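Local coordinates for ferripyochelin binding protein (Pyrococcus horikoshii, PDB 1V3W) that probably acts as a gamma-class carbonic anhydrase, a zinc enzyme that interconverts carbon dioxide and bicarbonate, and also binds calcium, at residues 55-60 against 157-162; 94-99 against 153-158; 112-117 against 142-147. All coordinates share one frame; numbering follows the deposited sequence. Where two conformers were deposited one is given.

Contact 1: residues 55-60 against 157-162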
loop_
_atom_site.group_PDB
_atom_site.type_symbol
_atom_site.label_atom_id
_atom_site.label_comp_id
_atom_site.label_asym_id
_atom_site.label_seq_id
_atom_site.Cartn_x
_atom_site.Cartn_y
_atom_site.Cartn_z
ATOM N N TYR A 55 0.563 7.012 -22.375
ATOM C CA TYR A 55 0.616 5.553 -22.278
ATOM C C TYR A 55 1.096 4.998 -20.947
ATOM O O TYR A 55 1.457 3.822 -20.867
ATOM C CB TYR A 55 1.524 4.982 -23.372
ATOM C CG TYR A 55 1.396 5.630 -24.731
ATOM C CD1 TYR A 55 0.266 5.435 -25.521
ATOM C CD2 TYR A 55 2.428 6.411 -25.239
ATOM C CE1 TYR A 55 0.172 6.003 -26.793
ATOM C CE2 TYR A 55 2.347 6.982 -26.504
ATOM C CZ TYR A 55 1.220 6.772 -27.276
ATOM O OH TYR A 55 1.151 7.320 -28.536
ATOM N N SER A 56 1.106 5.824 -19.908
ATOM C CA SER A 56 1.579 5.365 -18.608
ATOM C C SER A 56 0.451 4.985 -17.661
ATOM O O SER A 56 -0.642 5.553 -17.713
ATOM C CB SER A 56 2.473 6.434 -17.975
ATOM O OG SER A 56 3.656 6.596 -18.745
ATOM N N ASN A 57 0.724 4.010 -16.799
ATOM C CA ASN A 57 -0.270 3.536 -15.844
ATOM C C ASN A 57 0.202 3.638 -14.399
ATOM O O ASN A 57 1.376 3.430 -14.099
ATOM C CB ASN A 57 -0.654 2.083 -16.151
ATOM C CG ASN A 57 0.546 1.151 -16.186
ATOM O OD1 ASN A 57 1.171 0.954 -17.237
ATOM N ND2 ASN A 57 0.877 0.576 -15.043
ATOM N N VAL A 58 -0.736 3.958 -13.515
ATOM C CA VAL A 58 -0.475 4.092 -12.084
ATOM C C VAL A 58 -1.406 3.061 -11.457
ATOM O O VAL A 58 -2.608 3.289 -11.337
ATOM C CB VAL A 58 -0.835 5.509 -11.597
ATOM C CG1 VAL A 58 -0.483 5.663 -10.133
ATOM C CG2 VAL A 58 -0.087 6.549 -12.434
ATOM N N GLN A 59 -0.838 1.930 -11.057
ATOM C CA GLN A 59 -1.620 0.822 -10.536
ATOM C C GLN A 59 -2.264 0.926 -9.159
ATOM O O GLN A 59 -2.108 1.919 -8.446
ATOM C CB GLN A 59 -0.786 -0.453 -10.684
ATOM C CG GLN A 59 -0.570 -0.784 -12.167
ATOM C CD GLN A 59 0.424 -1.900 -12.417
ATOM O OE1 GLN A 59 0.717 -2.704 -11.533
ATOM N NE2 GLN A 59 0.939 -1.962 -13.641
ATOM N N ASP A 60 -3.016 -0.113 -8.808
ATOM C CA ASP A 60 -3.762 -0.159 -7.555
ATOM C C ASP A 60 -2.938 0.100 -6.307
ATOM O O ASP A 60 -1.836 -0.418 -6.156
ATOM C CB ASP A 60 -4.458 -1.516 -7.401
ATOM C CG ASP A 60 -4.877 -2.113 -8.728
ATOM O OD1 ASP A 60 -6.080 -2.073 -9.062
ATOM O OD2 ASP A 60 -3.989 -2.621 -9.440
ATOM N N GLU A 157 1.666 -1.183 -22.932
ATOM C CA GLU A 157 0.672 -1.369 -23.981
ATOM C C GLU A 157 -0.477 -2.248 -23.509
ATOM O O GLU A 157 -1.630 -2.021 -23.876
ATOM C CB GLU A 157 1.323 -1.962 -25.230
ATOM C CG GLU A 157 2.223 -0.978 -25.952
ATOM C CD GLU A 157 2.883 -1.577 -27.173
ATOM O OE1 GLU A 157 3.683 -2.520 -27.011
ATOM O OE2 GLU A 157 2.603 -1.105 -28.295
ATOM N N ILE A 158 -0.161 -3.250 -22.695
ATOM C CA ILE A 158 -1.182 -4.141 -22.161
ATOM C C ILE A 158 -2.172 -3.298 -21.367
ATOM O O ILE A 158 -3.387 -3.479 -21.463
ATOM C CB ILE A 158 -0.562 -5.210 -21.229
ATOM C CG1 ILE A 158 0.251 -6.207 -22.058
ATOM C CG2 ILE A 158 -1.655 -5.922 -20.438
ATOM C CD1 ILE A 158 0.936 -7.282 -21.238
ATOM N N TYR A 159 -1.641 -2.361 -20.591
ATOM C CA TYR A 159 -2.477 -1.492 -19.780
ATOM C C TYR A 159 -3.305 -0.495 -20.561
ATOM O O TYR A 159 -4.410 -0.140 -20.144
ATOM C CB TYR A 159 -1.635 -0.763 -18.742
ATOM C CG TYR A 159 -1.676 -1.476 -17.429
ATOM C CD1 TYR A 159 -0.782 -2.502 -17.142
ATOM C CD2 TYR A 159 -2.690 -1.203 -16.515
ATOM C CE1 TYR A 159 -0.901 -3.248 -15.974
ATOM C CE2 TYR A 159 -2.823 -1.940 -15.353
ATOM C CZ TYR A 159 -1.929 -2.960 -15.088
ATOM O OH TYR A 159 -2.094 -3.692 -13.939
ATOM N N VAL A 160 -2.780 -0.026 -21.687
ATOM C CA VAL A 160 -3.539 0.910 -22.500
ATOM C C VAL A 160 -4.814 0.200 -22.952
ATOM O O VAL A 160 -5.902 0.774 -22.929
ATOM C CB VAL A 160 -2.729 1.369 -23.726
ATOM C CG1 VAL A 160 -3.628 2.134 -24.691
ATOM C CG2 VAL A 160 -1.573 2.252 -23.278
ATOM N N GLU A 161 -4.678 -1.063 -23.345
ATOM C CA GLU A 161 -5.824 -1.844 -23.787
ATOM C C GLU A 161 -6.759 -2.149 -22.618
ATOM O O GLU A 161 -7.982 -2.075 -22.755
ATOM C CB GLU A 161 -5.356 -3.151 -24.432
ATOM C CG GLU A 161 -4.440 -2.956 -25.633
ATOM C CD GLU A 161 -5.078 -2.127 -26.735
ATOM O OE1 GLU A 161 -6.150 -2.527 -27.239
ATOM O OE2 GLU A 161 -4.507 -1.075 -27.100
ATOM N N LEU A 162 -6.178 -2.488 -21.471
ATOM C CA LEU A 162 -6.951 -2.803 -20.276
ATOM C C LEU A 162 -7.791 -1.593 -19.877
ATOM O O LEU A 162 -8.969 -1.722 -19.545
ATOM C CB LEU A 162 -5.999 -3.190 -19.141
ATOM C CG LEU A 162 -6.487 -4.161 -18.066
ATOM C CD1 LEU A 162 -7.097 -5.398 -18.715
ATOM C CD2 LEU A 162 -5.309 -4.550 -17.184
#
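The side chain of Asn57 lies flat on one face of the Tyr159 ring, its amide plane only 17° from that of the ring. Its CG sits 3.7 Å from CG of Tyr159, and its CB comes 3.9 Å from CD2 of the same ring. The torsion behind this places CG of Asn57 between its own backbone N and carbonyl carbon (chi1 56°), laying the amide across the root of the tyrosine. Leu162 of the same helix supports the opposite face with CD2, offset toward the rim, so the phenol is held between helix and strand.

Further out, Gln59 continues the layer with an amide nearly parallel to the ring, the planes 14° apart. Its NE2 approaches CE1 of Tyr159 obliquely at 3.2 Å, while CD is 3.4 Å from the phenolic OH. That hydroxyl is hydrogen-bonded to Arg44 of the second subunit, and the Tyr159 side chain lies about 3 Å from a bound zinc ion, nearest atoms compared, in keeping with its role as a zinc-binding residue. Asn57 and Gln59 therefore probably help to fix the plane of a ring at the intersubunit metal site. At the other end the contact is apolar: CG2 of Val160 meets CB of Tyr55 at 4.1 Å, near the plane of the Tyr55 ring, which itself stacks with Tyr77.

Helix 146-169 thus lies against strand 57-58 in the sheet of the beta-helix, where strands 36-37 and 79-80 flank it, with Trp38 meeting the Tyr159 ring from the former side.

Contact 2: residues 94-99 against 153-158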
loop_
_atom_site.group_PDB
_atom_site.type_symbol
_atom_site.label_atom_id
_atom_site.label_comp_id
_atom_site.label_asym_id
_atom_site.label_seq_id
_atom_site.Cartn_x
_atom_site.Cartn_y
_atom_site.Cartn_z
ATOM N N TYR A 94 9.554 4.336 -20.753
ATOM C CA TYR A 94 9.688 2.878 -20.759
ATOM C C TYR A 94 10.339 2.396 -19.471
ATOM O O TYR A 94 11.364 1.708 -19.489
ATOM C CB TYR A 94 10.523 2.432 -21.964
ATOM C CG TYR A 94 10.014 2.980 -23.274
ATOM C CD1 TYR A 94 8.935 2.392 -23.929
ATOM C CD2 TYR A 94 10.578 4.127 -23.830
ATOM C CE1 TYR A 94 8.427 2.933 -25.106
ATOM C CE2 TYR A 94 10.076 4.680 -25.002
ATOM C CZ TYR A 94 8.999 4.079 -25.631
ATOM O OH TYR A 94 8.465 4.635 -26.764
ATOM N N VAL A 95 9.733 2.769 -18.351
ATOM C CA VAL A 95 10.240 2.387 -17.044
ATOM C C VAL A 95 9.215 1.555 -16.299
ATOM O O VAL A 95 8.038 1.908 -16.252
ATOM C CB VAL A 95 10.558 3.625 -16.178
ATOM C CG1 VAL A 95 11.022 3.193 -14.789
ATOM C CG2 VAL A 95 11.626 4.473 -16.856
ATOM N N ILE A 96 9.667 0.440 -15.739
ATOM C CA ILE A 96 8.792 -0.409 -14.955
ATOM C C ILE A 96 9.173 -0.212 -13.497
ATOM O O ILE A 96 10.270 -0.590 -13.073
ATOM C CB ILE A 96 8.946 -1.905 -15.318
ATOM C CG1 ILE A 96 8.430 -2.143 -16.739
ATOM C CG2 ILE A 96 8.166 -2.773 -14.324
ATOM C CD1 ILE A 96 8.547 -3.576 -17.207
ATOM N N ILE A 97 8.279 0.414 -12.742
ATOM C CA ILE A 97 8.501 0.639 -11.322
ATOM C C ILE A 97 7.907 -0.580 -10.630
ATOM O O ILE A 97 6.691 -0.789 -10.645
ATOM C CB ILE A 97 7.800 1.935 -10.852
ATOM C CG1 ILE A 97 8.445 3.145 -11.535
ATOM C CG2 ILE A 97 7.888 2.068 -9.338
ATOM C CD1 ILE A 97 9.925 3.320 -11.233
ATOM N N GLY A 98 8.781 -1.392 -10.047
ATOM C CA GLY A 98 8.355 -2.607 -9.378
ATOM C C GLY A 98 7.271 -2.515 -8.333
ATOM O O GLY A 98 7.072 -1.489 -7.681
ATOM N N ILE A 99 6.567 -3.627 -8.175
ATOM C CA ILE A 99 5.500 -3.729 -7.198
ATOM C C ILE A 99 6.055 -3.438 -5.814
ATOM O O ILE A 99 7.102 -3.957 -5.419
ATOM C CB ILE A 99 4.881 -5.141 -7.229
ATOM C CG1 ILE A 99 4.138 -5.336 -8.550
ATOM C CG2 ILE A 99 3.948 -5.343 -6.040
ATOM C CD1 ILE A 99 3.716 -6.762 -8.812
ATOM N N LYS A 153 8.063 -1.744 -22.791
ATOM C CA LYS A 153 7.015 -1.097 -23.595
ATOM C C LYS A 153 5.731 -1.938 -23.560
ATOM O O LYS A 153 4.641 -1.412 -23.344
ATOM C CB LYS A 153 7.450 -0.899 -25.065
ATOM C CG LYS A 153 6.336 -0.283 -25.953
ATOM C CD LYS A 153 6.781 0.104 -27.379
ATOM C CE LYS A 153 5.589 0.594 -28.222
ATOM N NZ LYS A 153 5.965 1.165 -29.553
ATOM N N LYS A 154 5.877 -3.245 -23.770
ATOM C CA LYS A 154 4.766 -4.204 -23.790
ATOM C C LYS A 154 3.868 -4.102 -22.547
ATOM O O LYS A 154 2.641 -4.103 -22.656
ATOM C CB LYS A 154 5.358 -5.628 -23.940
ATOM C CG LYS A 154 4.392 -6.827 -24.080
ATOM C CD LYS A 154 4.773 -7.750 -25.281
ATOM C CE LYS A 154 5.440 -9.145 -24.995
ATOM N NZ LYS A 154 5.341 -9.839 -23.666
ATOM N N ASN A 155 4.485 -4.005 -21.374
ATOM C CA ASN A 155 3.746 -3.906 -20.116
ATOM C C ASN A 155 2.767 -2.735 -20.193
ATOM O O ASN A 155 1.586 -2.863 -19.855
ATOM C CB ASN A 155 4.722 -3.687 -18.953
ATOM C CG ASN A 155 4.105 -3.980 -17.592
ATOM O OD1 ASN A 155 2.894 -3.865 -17.400
ATOM N ND2 ASN A 155 4.949 -4.340 -16.632
ATOM N N ALA A 156 3.268 -1.591 -20.645
ATOM C CA ALA A 156 2.446 -0.392 -20.763
ATOM C C ALA A 156 1.348 -0.546 -21.811
ATOM O O ALA A 156 0.223 -0.091 -21.610
ATOM C CB ALA A 156 3.325 0.808 -21.095
ATOM N N GLU A 157 1.666 -1.183 -22.932
ATOM C CA GLU A 157 0.672 -1.369 -23.981
ATOM C C GLU A 157 -0.477 -2.248 -23.509
ATOM O O GLU A 157 -1.630 -2.021 -23.876
ATOM C CB GLU A 157 1.323 -1.962 -25.230
ATOM C CG GLU A 157 2.223 -0.978 -25.952
ATOM C CD GLU A 157 2.883 -1.577 -27.173
ATOM O OE1 GLU A 157 3.683 -2.520 -27.011
ATOM O OE2 GLU A 157 2.603 -1.105 -28.295
ATOM N N ILE A 158 -0.161 -3.250 -22.695
ATOM C CA ILE A 158 -1.182 -4.141 -22.161
ATOM C C ILE A 158 -2.172 -3.298 -21.367
ATOM O O ILE A 158 -3.387 -3.479 -21.463
ATOM C CB ILE A 158 -0.562 -5.210 -21.229
ATOM C CG1 ILE A 158 0.251 -6.207 -22.058
ATOM C CG2 ILE A 158 -1.655 -5.922 -20.438
ATOM C CD1 ILE A 158 0.936 -7.282 -21.238
#
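Tyr94 and Lys153 make the more extensive of two van der Waals contacts here, their side chains running side by side and pointing the same way. The lysine keeps its aliphatic part along the tyrosine ring: CB lies 3.8 Å from CD1 of Tyr94, and CG and CD follow at 3.9 and 4.0 Å from CE1 of that ring. With CG anti to the backbone N (chi1 177°) and an extended chain beyond it, Lys153 can follow the ring outward, while its CA sits at the ring edge, in the ring plane.

Aromatic stacking holds the tyrosine from elsewhere. Its ring stacks with His112 and lies nearly parallel to that of Tyr77, residues on adjacent coils of the left-handed parallel beta-helix, the hexapeptide-repeat fold of this family. Tyr94 stands just ahead of strand 95-97 and helix 146-169 runs across the outside of that face. With an alanine here, the methylenes of Lys153 would probably lose the surface they lie along, and the rings of His112 and Tyr77 the partner between their coils.

A mixed apolar-polar contact completes the pairing. Ile96 points its CB toward the helix, and its CD1 touches ND2 of Asn155 at 3.7 Å, with CG1 at 4.1 Å from the same nitrogen. The other end of that amide, OD1, is hydrogen-bonded to a glycerol molecule, probably from the crystallisation liquor.

Contact 3: residues 112-117 against 142-147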
loop_
_atom_site.group_PDB
_atom_site.type_symbol
_atom_site.label_atom_id
_atom_site.label_comp_id
_atom_site.label_asym_id
_atom_site.label_seq_id
_atom_site.Cartn_x
_atom_site.Cartn_y
_atom_site.Cartn_z
ATOM N N HIS A 112 14.104 3.000 -20.211
ATOM C CA HIS A 112 14.269 1.555 -20.316
ATOM C C HIS A 112 14.946 1.016 -19.064
ATOM O O HIS A 112 16.030 0.431 -19.116
ATOM C CB HIS A 112 15.088 1.204 -21.558
ATOM C CG HIS A 112 14.366 1.461 -22.845
ATOM N ND1 HIS A 112 13.227 0.776 -23.207
ATOM C CD2 HIS A 112 14.620 2.329 -23.853
ATOM C CE1 HIS A 112 12.810 1.209 -24.384
ATOM N NE2 HIS A 112 13.638 2.152 -24.798
ATOM N N VAL A 113 14.284 1.229 -17.935
ATOM C CA VAL A 113 14.780 0.785 -16.642
ATOM C C VAL A 113 13.725 -0.056 -15.943
ATOM O O VAL A 113 12.526 0.174 -16.094
ATOM C CB VAL A 113 15.125 1.995 -15.736
ATOM C CG1 VAL A 113 15.348 1.539 -14.295
ATOM C CG2 VAL A 113 16.366 2.694 -16.262
ATOM N N ILE A 114 14.178 -1.053 -15.195
ATOM C CA ILE A 114 13.267 -1.881 -14.426
ATOM C C ILE A 114 13.725 -1.797 -12.985
ATOM O O ILE A 114 14.888 -2.060 -12.680
ATOM C CB ILE A 114 13.286 -3.362 -14.869
ATOM C CG1 ILE A 114 12.693 -3.488 -16.274
ATOM C CG2 ILE A 114 12.477 -4.215 -13.888
ATOM C CD1 ILE A 114 12.688 -4.904 -16.815
ATOM N N ILE A 115 12.816 -1.375 -12.113
ATOM C CA ILE A 115 13.099 -1.287 -10.690
ATOM C C ILE A 115 12.446 -2.537 -10.113
ATOM O O ILE A 115 11.249 -2.762 -10.300
ATOM C CB ILE A 115 12.455 -0.036 -10.056
ATOM C CG1 ILE A 115 12.943 1.233 -10.767
ATOM C CG2 ILE A 115 12.777 0.011 -8.569
ATOM C CD1 ILE A 115 14.441 1.470 -10.686
ATOM N N GLY A 116 13.232 -3.358 -9.430
ATOM C CA GLY A 116 12.695 -4.581 -8.864
ATOM C C GLY A 116 11.653 -4.369 -7.784
ATOM O O GLY A 116 11.593 -3.313 -7.151
ATOM N N ALA A 117 10.824 -5.387 -7.574
ATOM C CA ALA A 117 9.787 -5.336 -6.551
ATOM C C ALA A 117 10.428 -5.110 -5.189
ATOM O O ALA A 117 11.423 -5.749 -4.848
ATOM C CB ALA A 117 8.999 -6.641 -6.544
ATOM N N ARG A 142 22.847 -4.750 -13.133
ATOM C CA ARG A 142 23.224 -5.135 -14.490
ATOM C C ARG A 142 22.354 -4.389 -15.490
ATOM O O ARG A 142 21.420 -3.686 -15.108
ATOM C CB ARG A 142 23.041 -6.644 -14.700
ATOM C CG ARG A 142 21.592 -7.131 -14.653
ATOM C CD ARG A 142 21.504 -8.596 -15.068
ATOM N NE ARG A 142 20.171 -9.169 -14.890
ATOM C CZ ARG A 142 19.104 -8.848 -15.616
ATOM N NH1 ARG A 142 19.196 -7.949 -16.587
ATOM N NH2 ARG A 142 17.938 -9.433 -15.371
ATOM N N GLN A 143 22.667 -4.540 -16.771
ATOM C CA GLN A 143 21.881 -3.896 -17.814
ATOM C C GLN A 143 20.749 -4.843 -18.210
ATOM O O GLN A 143 20.834 -6.053 -17.991
ATOM C CB GLN A 143 22.752 -3.587 -19.035
ATOM C CG GLN A 143 23.882 -2.590 -18.790
ATOM C CD GLN A 143 23.401 -1.270 -18.212
ATOM O OE1 GLN A 143 23.247 -1.128 -16.998
ATOM N NE2 GLN A 143 23.150 -0.299 -19.084
ATOM N N LEU A 144 19.687 -4.294 -18.787
ATOM C CA LEU A 144 18.556 -5.112 -19.202
ATOM C C LEU A 144 18.872 -5.949 -20.432
ATOM O O LEU A 144 19.747 -5.602 -21.226
ATOM C CB LEU A 144 17.342 -4.237 -19.524
ATOM C CG LEU A 144 16.758 -3.333 -18.440
ATOM C CD1 LEU A 144 15.478 -2.705 -18.976
ATOM C CD2 LEU A 144 16.472 -4.130 -17.177
ATOM N N THR A 145 18.144 -7.051 -20.580
ATOM C CA THR A 145 18.303 -7.928 -21.730
ATOM C C THR A 145 17.338 -7.413 -22.792
ATOM O O THR A 145 16.488 -6.571 -22.503
ATOM C CB THR A 145 17.915 -9.376 -21.394
ATOM O OG1 THR A 145 16.529 -9.424 -21.032
ATOM C CG2 THR A 145 18.759 -9.899 -20.243
ATOM N N GLU A 146 17.463 -7.914 -24.015
ATOM C CA GLU A 146 16.584 -7.490 -25.097
ATOM C C GLU A 146 15.124 -7.794 -24.767
ATOM O O GLU A 146 14.230 -7.002 -25.075
ATOM C CB GLU A 146 16.987 -8.184 -26.403
ATOM C CG GLU A 146 18.287 -7.661 -27.000
ATOM C CD GLU A 146 18.732 -8.447 -28.219
ATOM O OE1 GLU A 146 17.869 -8.793 -29.054
ATOM O OE2 GLU A 146 19.947 -8.709 -28.348
ATOM N N GLU A 147 14.887 -8.938 -24.132
ATOM C CA GLU A 147 13.536 -9.344 -23.763
ATOM C C GLU A 147 12.937 -8.377 -22.744
ATOM O O GLU A 147 11.771 -7.995 -22.843
ATOM C CB GLU A 147 13.543 -10.763 -23.184
ATOM C CG GLU A 147 14.217 -11.792 -24.082
ATOM C CD GLU A 147 15.646 -12.092 -23.664
ATOM O OE1 GLU A 147 15.850 -13.048 -22.884
ATOM O OE2 GLU A 147 16.563 -11.366 -24.105
#
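Leu144 carries nearly all of this contact, reaching chiefly His112 and Ile114 with its two methyl groups. Its CG stands anti to the carbonyl carbon (chi1 -60°), which sends the branch toward the strand. CD1 comes to 3.2 Å from His112 O, a tight approach of a methyl to a carbonyl oxygen, while CD2 turns to Ile114. There the isoleucine answers with its longer arm: CG1 takes the same rotation about its first bond and the chain runs on extended, bringing CD1 to 3.9 Å from CD2 of Leu144. CG1 of Ile114 is equally near that methyl, so the leucine rests along the arm as well as at its end.

His112 meets the leucine through its backbone; its imidazole leads away, with ND1 hydrogen-bonded to Thr152 of the helix and its ring nearly parallel to that of Tyr130. The contact lies where the left-handed beta-helix gives way to its C-terminal helix: strand 113-115 belongs to a late coil, and 142-147 is the connection from the last strand of that sheet, 138-143, into helix 146-169.

Arg142 lies alongside this connection. Its extended side chain runs beside the backbone that follows, and NH1 donates to Gln143 O at 2.9 Å, with an N-H...O angle of 139°; the donor lies above the carbonyl plane, although the oxygen is in the plane of the guanidinium. CA of Leu144 sits at the edge of that same guanidinium, and NH2 makes a salt bridge with Glu148. Thr145 then occupies the N-cap of the helix, where its side chain and that of Glu148 form a capping box, the glutamate accepting from Thr145 N.

Overall arrangement
All three contacts join helix 146-169, or the connection into it, to one sheet of the left-handed beta-helix. Along the chain the strand segments come in the order 55-60, 94-99 and 112-117, whereas their partners follow in reverse, because the helix runs back over the coils. Contacts 1 and 2, with centres about 8 Å apart, share Glu157 and Ile158. The centres of contacts 2 and 3, on neighbouring strands 95-97 and 113-115, are about 11 Å apart, those of contacts 1 and 3, which do not touch, about 18 Å. The helix is thus started at contact 3, packed down through contact 2, and brought to the zinc site between subunits at contact 1.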